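Local coordinates for transcriptional regulator, Crp/Fnr family (Eubacterium rectale ATCC 33656, PDB 3DV8), which probably acts as a dimeric transcriptional regulator of the Crp/Fnr family, coupling an effector-sensing cyclic nucleotide-binding-type domain to a DNA-binding helix-turn-helix domain, at residues A[97-102]-A[160-165]; A[154-159]-A[166-171]; A[197-202]-A[206-211]. All coordinates share one frame; numbering follows the deposited sequence.

Interaction 1: residues A[97-102]-A[160-165]; sequences AEKDTD and TSIEGT
Lys99 NZ is gripped by two groups: it donates to Glu163 OE2 at 2.8 Å in a salt bridge, and it also bonds to the side-chain amide oxygen of Gln54. The lysine comes from the turn between strands 94-97 and 101-107, the glutamate from the last turn of helix 148-163, and the two side chains approach from opposite directions. Lys99 is extended until its final bend (chi4 68°). Glu163 folds at chi2, which brings its carboxylate across to the ammonium group. NZ then stands above the carboxylate plane, 39° out of it, while Lys99 CE sits 3.5 Å from Glu163 OE1. Beside the ion pair, the branch methyl CG2 of Ile162 packs against Lys99 NZ at 3.6 Å, and Ile162 also rests on Gln54 and Phe73. At the root of the lysine, its backbone O accepts from Thr101 OG1, a hydrogen bond inside the turn. Since the backbones stay well apart, with Lys99 CA and Glu163 CA 10.6 Å from each other, side chains alone span the gap. A small surface contact therefore links the cyclic nucleotide-binding domain to the helix-turn-helix domain, its electrostatic pull probably tempered by solvent.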
loop_
_atom_site.group_PDB
_atom_site.type_symbol
_atom_site.label_atom_id
_atom_site.label_comp_id
_atom_site.label_asym_id
_atom_site.label_seq_id
_atom_site.Cartn_x
_atom_site.Cartn_y
_atom_site.Cartn_z
ATOM N N ALA A 97 -18.401 -8.980 5.114
ATOM C CA ALA A 97 -19.340 -8.130 5.865
ATOM C C ALA A 97 -19.135 -8.290 7.380
ATOM O O ALA A 97 -19.312 -9.389 7.913
ATOM C CB ALA A 97 -20.798 -8.475 5.492
ATOM N N GLU A 98 -18.760 -7.206 8.059
ATOM C CA GLU A 98 -18.631 -7.199 9.537
ATOM C C GLU A 98 -19.961 -7.004 10.262
ATOM O O GLU A 98 -20.074 -7.346 11.439
ATOM C CB GLU A 98 -17.642 -6.144 10.017
ATOM C CG GLU A 98 -16.231 -6.539 9.808
ATOM C CD GLU A 98 -15.290 -5.556 10.444
ATOM O OE1 GLU A 98 -15.339 -4.350 10.086
ATOM O OE2 GLU A 98 -14.496 -6.011 11.290
ATOM N N LYS A 99 -20.910 -6.367 9.584
ATOM C CA LYS A 99 -22.289 -6.211 10.037
ATOM C C LYS A 99 -23.139 -6.521 8.820
ATOM O O LYS A 99 -22.590 -6.612 7.703
ATOM C CB LYS A 99 -22.537 -4.789 10.521
ATOM C CG LYS A 99 -21.720 -4.422 11.762
ATOM C CD LYS A 99 -22.076 -3.020 12.239
ATOM C CE LYS A 99 -21.460 -2.706 13.587
ATOM N NZ LYS A 99 -20.007 -2.594 13.503
ATOM N N ASP A 100 -24.446 -6.727 9.021
ATOM C CA ASP A 100 -25.379 -6.974 7.902
ATOM C C ASP A 100 -25.320 -5.757 6.999
ATOM O O ASP A 100 -25.497 -4.643 7.489
ATOM C CB ASP A 100 -26.820 -7.179 8.377
ATOM C CG ASP A 100 -27.036 -8.503 9.082
ATOM O OD1 ASP A 100 -26.082 -9.292 9.258
ATOM O OD2 ASP A 100 -28.196 -8.751 9.464
ATOM N N THR A 101 -25.059 -5.965 5.711
ATOM C CA THR A 101 -24.844 -4.858 4.779
ATOM C C THR A 101 -25.718 -4.895 3.521
ATOM O O THR A 101 -25.882 -5.946 2.901
ATOM C CB THR A 101 -23.355 -4.803 4.376
ATOM O OG1 THR A 101 -22.550 -4.789 5.564
ATOM C CG2 THR A 101 -23.054 -3.558 3.547
ATOM N N ASP A 102 -26.276 -3.732 3.177
ATOM C CA ASP A 102 -27.052 -3.525 1.952
ATOM C C ASP A 102 -26.110 -2.887 0.934
ATOM O O ASP A 102 -25.627 -1.773 1.153
ATOM C CB ASP A 102 -28.250 -2.607 2.203
ATOM C CG ASP A 102 -29.289 -3.244 3.083
ATOM O OD1 ASP A 102 -29.650 -4.412 2.824
ATOM O OD2 ASP A 102 -29.771 -2.565 4.014
ATOM N N THR A 160 -14.972 1.161 19.684
ATOM C CA THR A 160 -15.915 1.854 20.560
ATOM C C THR A 160 -16.615 3.020 19.829
ATOM O O THR A 160 -17.805 3.249 20.066
ATOM C CB THR A 160 -15.277 2.293 21.910
ATOM O OG1 THR A 160 -14.073 3.018 21.666
ATOM C CG2 THR A 160 -14.954 1.079 22.771
ATOM N N SER A 161 -15.905 3.716 18.934
ATOM C CA SER A 161 -16.513 4.798 18.119
ATOM C C SER A 161 -17.521 4.259 17.108
ATOM O O SER A 161 -18.606 4.823 16.963
ATOM C CB SER A 161 -15.460 5.628 17.380
ATOM O OG SER A 161 -14.656 6.319 18.311
ATOM N N ILE A 162 -17.144 3.169 16.431
ATOM C CA ILE A 162 -17.997 2.499 15.431
ATOM C C ILE A 162 -19.278 1.948 16.063
ATOM O O ILE A 162 -20.380 2.174 15.540
ATOM C CB ILE A 162 -17.246 1.336 14.727
ATOM C CG1 ILE A 162 -16.111 1.881 13.860
ATOM C CG2 ILE A 162 -18.183 0.527 13.842
ATOM C CD1 ILE A 162 -15.209 0.799 13.323
ATOM N N GLU A 163 -19.112 1.216 17.170
ATOM C CA GLU A 163 -20.233 0.625 17.904
ATOM C C GLU A 163 -21.023 1.638 18.746
ATOM O O GLU A 163 -22.161 1.346 19.136
ATOM C CB GLU A 163 -19.757 -0.529 18.810
ATOM C CG GLU A 163 -19.060 -1.705 18.118
ATOM C CD GLU A 163 -19.865 -2.375 17.016
ATOM O OE1 GLU A 163 -21.102 -2.311 17.007
ATOM O OE2 GLU A 163 -19.237 -2.994 16.142
ATOM N N GLY A 164 -20.437 2.808 19.025
ATOM C CA GLY A 164 -21.082 3.828 19.854
ATOM C C GLY A 164 -21.293 3.343 21.277
ATOM O O GLY A 164 -22.326 3.612 21.879
ATOM N N THR A 165 -20.302 2.627 21.807
ATOM C CA THR A 165 -20.373 2.036 23.140
ATOM C C THR A 165 -18.969 1.654 23.631
ATOM O O THR A 165 -18.151 1.184 22.849
ATOM C CB THR A 165 -21.342 0.797 23.126
ATOM O OG1 THR A 165 -21.427 0.207 24.428
ATOM C CG2 THR A 165 -20.893 -0.257 22.126
#

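Interaction 2: residues A[154-159]-A[166-171]; sequences SFLLEE and NELKIT
Ile170 points the methyl CD1 at the rim of the Phe155 ring, meeting CE2 at 3.6 Å and lying in the ring plane, so the contact is made at the edge and not over a face. The two side chains come from opposite directions. Phe155 swings out from helix 148-163 with CG anti to its backbone N (chi1 173°), which carries the ring outward and toward the C-terminal end of the helix, where it meets the isoleucine. Ile170 holds CG1 between its own N and carbonyl carbon (chi1 57°), and the extended chain beyond it delivers CD1 to the ring. The ring of His178 meets Phe155 with planes at about 35°, and Ile175 of helix 172-179 touches both Phe155 and Ile170.

Glu159, one turn after Phe155 on helix 148-163, has both methyls of Leu168 over its CB: CD1 lies 3.6 Å and CD2 3.7 Å from Glu159 CB. The same CD1 also reaches Leu156 CD2 at 3.8 Å, the two leucines running obliquely to one another. Glu159 turns its carboxylate toward Ile170, whose CD1 is 4.1 Å from Glu159 OE2. This is packing of methyl against oxygen; the other oxygen, OE1, makes a long, weak ion pair with Arg71.

No hydrogen bond joins the two segments, which are held by mainly buried side chains. Leu168 belongs to the short strand 167-168, whose backbone pairs with Ile206, and Ile170 lies just before Thr171, the N-cap of helix 172-179. Helix, short edge strand and following helix packed round one apolar centre are characteristic of the winged helix-turn-helix domain of Crp/Fnr regulators.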
loop_
_atom_site.group_PDB
_atom_site.type_symbol
_atom_site.label_atom_id
_atom_site.label_comp_id
_atom_site.label_asym_id
_atom_site.label_seq_id
_atom_site.Cartn_x
_atom_site.Cartn_y
_atom_site.Cartn_z
ATOM N N SER A 154 -5.251 1.914 20.031
ATOM C CA SER A 154 -5.842 2.575 18.862
ATOM C C SER A 154 -7.073 1.837 18.314
ATOM O O SER A 154 -8.061 2.471 17.933
ATOM C CB SER A 154 -4.788 2.709 17.756
ATOM O OG SER A 154 -5.290 3.473 16.685
ATOM N N PHE A 155 -6.999 0.505 18.271
ATOM C CA PHE A 155 -8.110 -0.322 17.800
ATOM C C PHE A 155 -9.314 -0.244 18.752
ATOM O O PHE A 155 -10.457 -0.090 18.290
ATOM C CB PHE A 155 -7.687 -1.779 17.588
ATOM C CG PHE A 155 -8.834 -2.681 17.271
ATOM C CD1 PHE A 155 -9.302 -2.786 15.966
ATOM C CD2 PHE A 155 -9.505 -3.379 18.298
ATOM C CE1 PHE A 155 -10.412 -3.589 15.663
ATOM C CE2 PHE A 155 -10.619 -4.189 18.016
ATOM C CZ PHE A 155 -11.064 -4.314 16.692
ATOM N N LEU A 156 -9.064 -0.379 20.057
ATOM C CA LEU A 156 -10.139 -0.297 21.066
ATOM C C LEU A 156 -10.914 1.025 20.976
ATOM O O LEU A 156 -12.134 1.022 21.105
ATOM C CB LEU A 156 -9.608 -0.536 22.486
ATOM C CG LEU A 156 -9.033 -1.924 22.811
ATOM C CD1 LEU A 156 -8.493 -1.941 24.253
ATOM C CD2 LEU A 156 -10.040 -3.062 22.584
ATOM N N LEU A 157 -10.202 2.129 20.717
ATOM C CA LEU A 157 -10.821 3.452 20.497
ATOM C C LEU A 157 -11.622 3.515 19.172
ATOM O O LEU A 157 -12.656 4.188 19.106
ATOM C CB LEU A 157 -9.766 4.570 20.559
ATOM C CG LEU A 157 -9.129 4.791 21.940
ATOM C CD1 LEU A 157 -7.846 5.573 21.842
ATOM C CD2 LEU A 157 -10.108 5.465 22.904
ATOM N N GLU A 158 -11.159 2.816 18.133
ATOM C CA GLU A 158 -11.893 2.770 16.864
ATOM C C GLU A 158 -13.186 1.985 17.019
ATOM O O GLU A 158 -14.243 2.499 16.641
ATOM C CB GLU A 158 -11.076 2.148 15.726
ATOM C CG GLU A 158 -11.741 2.292 14.323
ATOM C CD GLU A 158 -11.051 1.490 13.220
ATOM O OE1 GLU A 158 -9.923 0.989 13.411
ATOM O OE2 GLU A 158 -11.654 1.367 12.140
ATOM N N GLU A 159 -13.101 0.752 17.536
ATOM C CA GLU A 159 -14.303 -0.100 17.711
ATOM C C GLU A 159 -15.382 0.526 18.584
ATOM O O GLU A 159 -16.566 0.424 18.250
ATOM C CB GLU A 159 -13.991 -1.512 18.236
ATOM C CG GLU A 159 -13.638 -2.553 17.193
ATOM C CD GLU A 159 -14.815 -3.057 16.363
ATOM O OE1 GLU A 159 -15.396 -2.288 15.577
ATOM O OE2 GLU A 159 -15.122 -4.262 16.432
ATOM N N ASN A 166 -18.696 1.865 24.920
ATOM C CA ASN A 166 -17.403 1.463 25.542
ATOM C C ASN A 166 -17.333 -0.046 25.913
ATOM O O ASN A 166 -16.383 -0.484 26.543
ATOM C CB ASN A 166 -17.077 2.327 26.778
ATOM C CG ASN A 166 -18.028 2.079 27.945
ATOM O OD1 ASN A 166 -19.245 2.045 27.769
ATOM N ND2 ASN A 166 -17.476 1.908 29.135
ATOM N N GLU A 167 -18.322 -0.821 25.471
ATOM C CA GLU A 167 -18.490 -2.226 25.773
ATOM C C GLU A 167 -18.403 -2.992 24.456
ATOM O O GLU A 167 -19.327 -2.937 23.649
ATOM C CB GLU A 167 -19.864 -2.351 26.455
ATOM C CG GLU A 167 -20.364 -3.715 26.791
ATOM C CD GLU A 167 -21.464 -3.643 27.840
ATOM O OE1 GLU A 167 -21.124 -3.439 29.021
ATOM O OE2 GLU A 167 -22.658 -3.797 27.494
ATOM N N LEU A 168 -17.256 -3.633 24.213
ATOM C CA LEU A 168 -17.020 -4.414 22.991
ATOM C C LEU A 168 -17.298 -5.895 23.253
ATOM O O LEU A 168 -16.789 -6.446 24.242
ATOM C CB LEU A 168 -15.579 -4.230 22.498
ATOM C CG LEU A 168 -15.148 -2.800 22.138
ATOM C CD1 LEU A 168 -13.746 -2.815 21.572
ATOM C CD2 LEU A 168 -16.115 -2.109 21.147
ATOM N N LYS A 169 -18.109 -6.525 22.391
ATOM C CA LYS A 169 -18.443 -7.957 22.490
ATOM C C LYS A 169 -17.690 -8.708 21.376
ATOM O O LYS A 169 -18.292 -9.251 20.467
ATOM C CB LYS A 169 -19.968 -8.162 22.399
ATOM C CG LYS A 169 -20.788 -7.526 23.550
ATOM C CD LYS A 169 -22.211 -7.161 23.098
ATOM C CE LYS A 169 -23.017 -6.447 24.173
ATOM N NZ LYS A 169 -23.494 -7.377 25.228
ATOM N N ILE A 170 -16.362 -8.688 21.447
ATOM C CA ILE A 170 -15.463 -9.389 20.504
ATOM C C ILE A 170 -14.428 -10.307 21.210
ATOM O O ILE A 170 -14.117 -10.169 22.403
ATOM C CB ILE A 170 -14.734 -8.424 19.516
ATOM C CG1 ILE A 170 -13.913 -7.358 20.257
ATOM C CG2 ILE A 170 -15.750 -7.771 18.540
ATOM C CD1 ILE A 170 -13.221 -6.396 19.311
ATOM N N THR A 171 -13.926 -11.261 20.435
ATOM C CA THR A 171 -12.947 -12.224 20.900
ATOM C C THR A 171 -11.555 -11.649 20.730
ATOM O O THR A 171 -11.330 -10.690 19.975
ATOM C CB THR A 171 -13.009 -13.532 20.088
ATOM O OG1 THR A 171 -12.664 -13.254 18.718
ATOM C CG2 THR A 171 -14.410 -14.192 20.185
#

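Interaction 3: residues A[197-202]-A[206-211]; sequences GLVKLS and ITILDS
The beta hairpin formed by strands 199-202 and 205-208 is the wing of the winged-helix domain; the N-to-C directions of 199-202 and 206-208 lie 162° apart, so the strands are antiparallel. Lys200 and Thr207 form the hydrogen-bonded pair: Lys200 N gives a bond of 2.7 Å to Thr207 O, and Thr207 N returns one of 2.9 Å to Lys200 O. Both donors lie in the carbonyl planes, and the second bond is nearly straight at 176°. The side chains of this pair run side by side, with Lys200 CE 4.0 Å from Thr207 OG1.

On the other face Val199, Leu201, Ile206 and Ile208 make an apolar patch. Ile206 CG2, anti to its backbone N, touches both Leu201 CD2, at 3.9 Å, and Val199 CB, while Val199 CG1 meets Ile208 CD1 at 3.8 Å. Phe193 and Leu190 of helix 183-195 and Leu156 of helix 148-163 pack against this face.

Beyond the pairing, Leu198 O accepts from two successive amides, Leu209 N at 2.8 Å and Asp210 N at 3.1 Å, both from one face of its carbonyl plane. That doubled grip anchors the turn into helix 211-219, where Asp210 is the N-cap and its OD1 bonds to Arg213 N. Ahead of strand 199-202, Gly197 is the first residue to leave helix 183-195, with positive phi, in a Schellman motif. A helix followed directly by a two-stranded wing is typical of winged helix-turn-helix domains.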
loop_
_atom_site.group_PDB
_atom_site.type_symbol
_atom_site.label_atom_id
_atom_site.label_comp_id
_atom_site.label_asym_id
_atom_site.label_seq_id
_atom_site.Cartn_x
_atom_site.Cartn_y
_atom_site.Cartn_z
ATOM N N GLY A 197 -5.733 -0.723 34.670
ATOM C CA GLY A 197 -7.023 -0.028 34.752
ATOM C C GLY A 197 -7.585 0.602 33.478
ATOM O O GLY A 197 -8.524 1.394 33.553
ATOM N N LEU A 198 -7.040 0.253 32.316
ATOM C CA LEU A 198 -7.516 0.804 31.040
ATOM C C LEU A 198 -8.807 0.135 30.559
ATOM O O LEU A 198 -9.664 0.794 29.950
ATOM C CB LEU A 198 -6.440 0.668 29.961
ATOM C CG LEU A 198 -5.087 1.336 30.257
ATOM C CD1 LEU A 198 -4.128 1.072 29.099
ATOM C CD2 LEU A 198 -5.221 2.835 30.515
ATOM N N VAL A 199 -8.917 -1.175 30.803
ATOM C CA VAL A 199 -10.078 -1.985 30.404
ATOM C C VAL A 199 -10.477 -2.967 31.498
ATOM O O VAL A 199 -9.707 -3.201 32.429
ATOM C CB VAL A 199 -9.780 -2.821 29.122
ATOM C CG1 VAL A 199 -9.392 -1.922 27.973
ATOM C CG2 VAL A 199 -8.670 -3.848 29.373
ATOM N N LYS A 200 -11.694 -3.504 31.380
ATOM C CA LYS A 200 -12.203 -4.579 32.238
ATOM C C LYS A 200 -12.490 -5.770 31.311
ATOM O O LYS A 200 -13.106 -5.602 30.251
ATOM C CB LYS A 200 -13.469 -4.160 32.972
ATOM C CG LYS A 200 -13.980 -5.203 33.959
ATOM C CD LYS A 200 -15.222 -4.768 34.713
ATOM C CE LYS A 200 -16.432 -4.584 33.803
ATOM N NZ LYS A 200 -17.686 -4.336 34.561
ATOM N N LEU A 201 -12.033 -6.957 31.712
ATOM C CA LEU A 201 -12.224 -8.190 30.941
ATOM C C LEU A 201 -13.208 -9.081 31.674
ATOM O O LEU A 201 -13.072 -9.286 32.874
ATOM C CB LEU A 201 -10.893 -8.918 30.743
ATOM C CG LEU A 201 -9.792 -8.127 30.031
ATOM C CD1 LEU A 201 -8.490 -8.901 30.067
ATOM C CD2 LEU A 201 -10.204 -7.787 28.599
ATOM N N SER A 202 -14.218 -9.567 30.954
ATOM C CA SER A 202 -15.230 -10.478 31.503
ATOM C C SER A 202 -15.765 -11.381 30.386
ATOM O O SER A 202 -15.368 -11.211 29.226
ATOM C CB SER A 202 -16.343 -9.702 32.218
ATOM O OG SER A 202 -17.123 -8.919 31.335
ATOM N N ILE A 206 -15.025 -6.917 26.491
ATOM C CA ILE A 206 -13.957 -5.996 26.876
ATOM C C ILE A 206 -14.671 -4.653 27.105
ATOM O O ILE A 206 -15.341 -4.153 26.200
ATOM C CB ILE A 206 -12.873 -5.817 25.779
ATOM C CG1 ILE A 206 -12.390 -7.164 25.231
ATOM C CG2 ILE A 206 -11.683 -5.010 26.330
ATOM C CD1 ILE A 206 -11.360 -7.018 24.110
ATOM N N THR A 207 -14.580 -4.111 28.315
ATOM C CA THR A 207 -15.201 -2.832 28.650
ATOM C C THR A 207 -14.082 -1.819 28.804
ATOM O O THR A 207 -13.195 -2.017 29.625
ATOM C CB THR A 207 -16.009 -2.905 29.951
ATOM O OG1 THR A 207 -16.908 -4.016 29.881
ATOM C CG2 THR A 207 -16.778 -1.600 30.185
ATOM N N ILE A 208 -14.131 -0.740 28.027
ATOM C CA ILE A 208 -13.117 0.316 28.085
ATOM C C ILE A 208 -13.425 1.135 29.337
ATOM O O ILE A 208 -14.526 1.679 29.462
ATOM C CB ILE A 208 -13.120 1.227 26.809
ATOM C CG1 ILE A 208 -13.069 0.399 25.507
ATOM C CG2 ILE A 208 -11.991 2.243 26.862
ATOM C CD1 ILE A 208 -12.051 -0.697 25.477
ATOM N N LEU A 209 -12.470 1.175 30.269
ATOM C CA LEU A 209 -12.619 1.894 31.537
ATOM C C LEU A 209 -12.076 3.322 31.449
ATOM O O LEU A 209 -12.734 4.243 31.933
ATOM C CB LEU A 209 -11.958 1.129 32.691
ATOM C CG LEU A 209 -12.537 -0.240 33.058
ATOM C CD1 LEU A 209 -11.698 -0.855 34.154
ATOM C CD2 LEU A 209 -13.992 -0.163 33.489
ATOM N N ASP A 210 -10.892 3.507 30.852
ATOM C CA ASP A 210 -10.291 4.843 30.702
ATOM C C ASP A 210 -9.970 5.127 29.224
ATOM O O ASP A 210 -8.894 4.784 28.705
ATOM C CB ASP A 210 -9.077 5.015 31.626
ATOM C CG ASP A 210 -8.768 6.487 31.934
ATOM O OD1 ASP A 210 -8.906 7.366 31.048
ATOM O OD2 ASP A 210 -8.384 6.768 33.086
ATOM N N SER A 211 -10.944 5.754 28.567
ATOM C CA SER A 211 -10.844 6.155 27.171
ATOM C C SER A 211 -9.816 7.298 26.966
ATOM O O SER A 211 -9.155 7.348 25.926
ATOM C CB SER A 211 -12.222 6.564 26.647
ATOM O OG SER A 211 -12.187 6.722 25.244
#

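How the interactions relate
Helix 148-163 runs through interactions 1 and 2, whose centres are about 11 Å apart: its last turn reaches the cyclic nucleotide-binding domain through Glu163 and Ile162, while Phe155, Leu156 and Glu159 pack on 166-171. Thr160 N meets Leu168 CD2 at 3.8 Å where the two contacts adjoin. Interactions 2 and 3, with centres about 10 Å apart, share one three-stranded sheet, since Asn166 O lies 2.7 Å from Ile208 N and Leu168 N 2.8 Å from Ile206 O, both probable hydrogen bonds. Interaction 1 is about 20 Å from interaction 3 between centres, yet Thr160 CG2 still packs on Ile208 CG1. Together they trace a path from the domain interface to the wing.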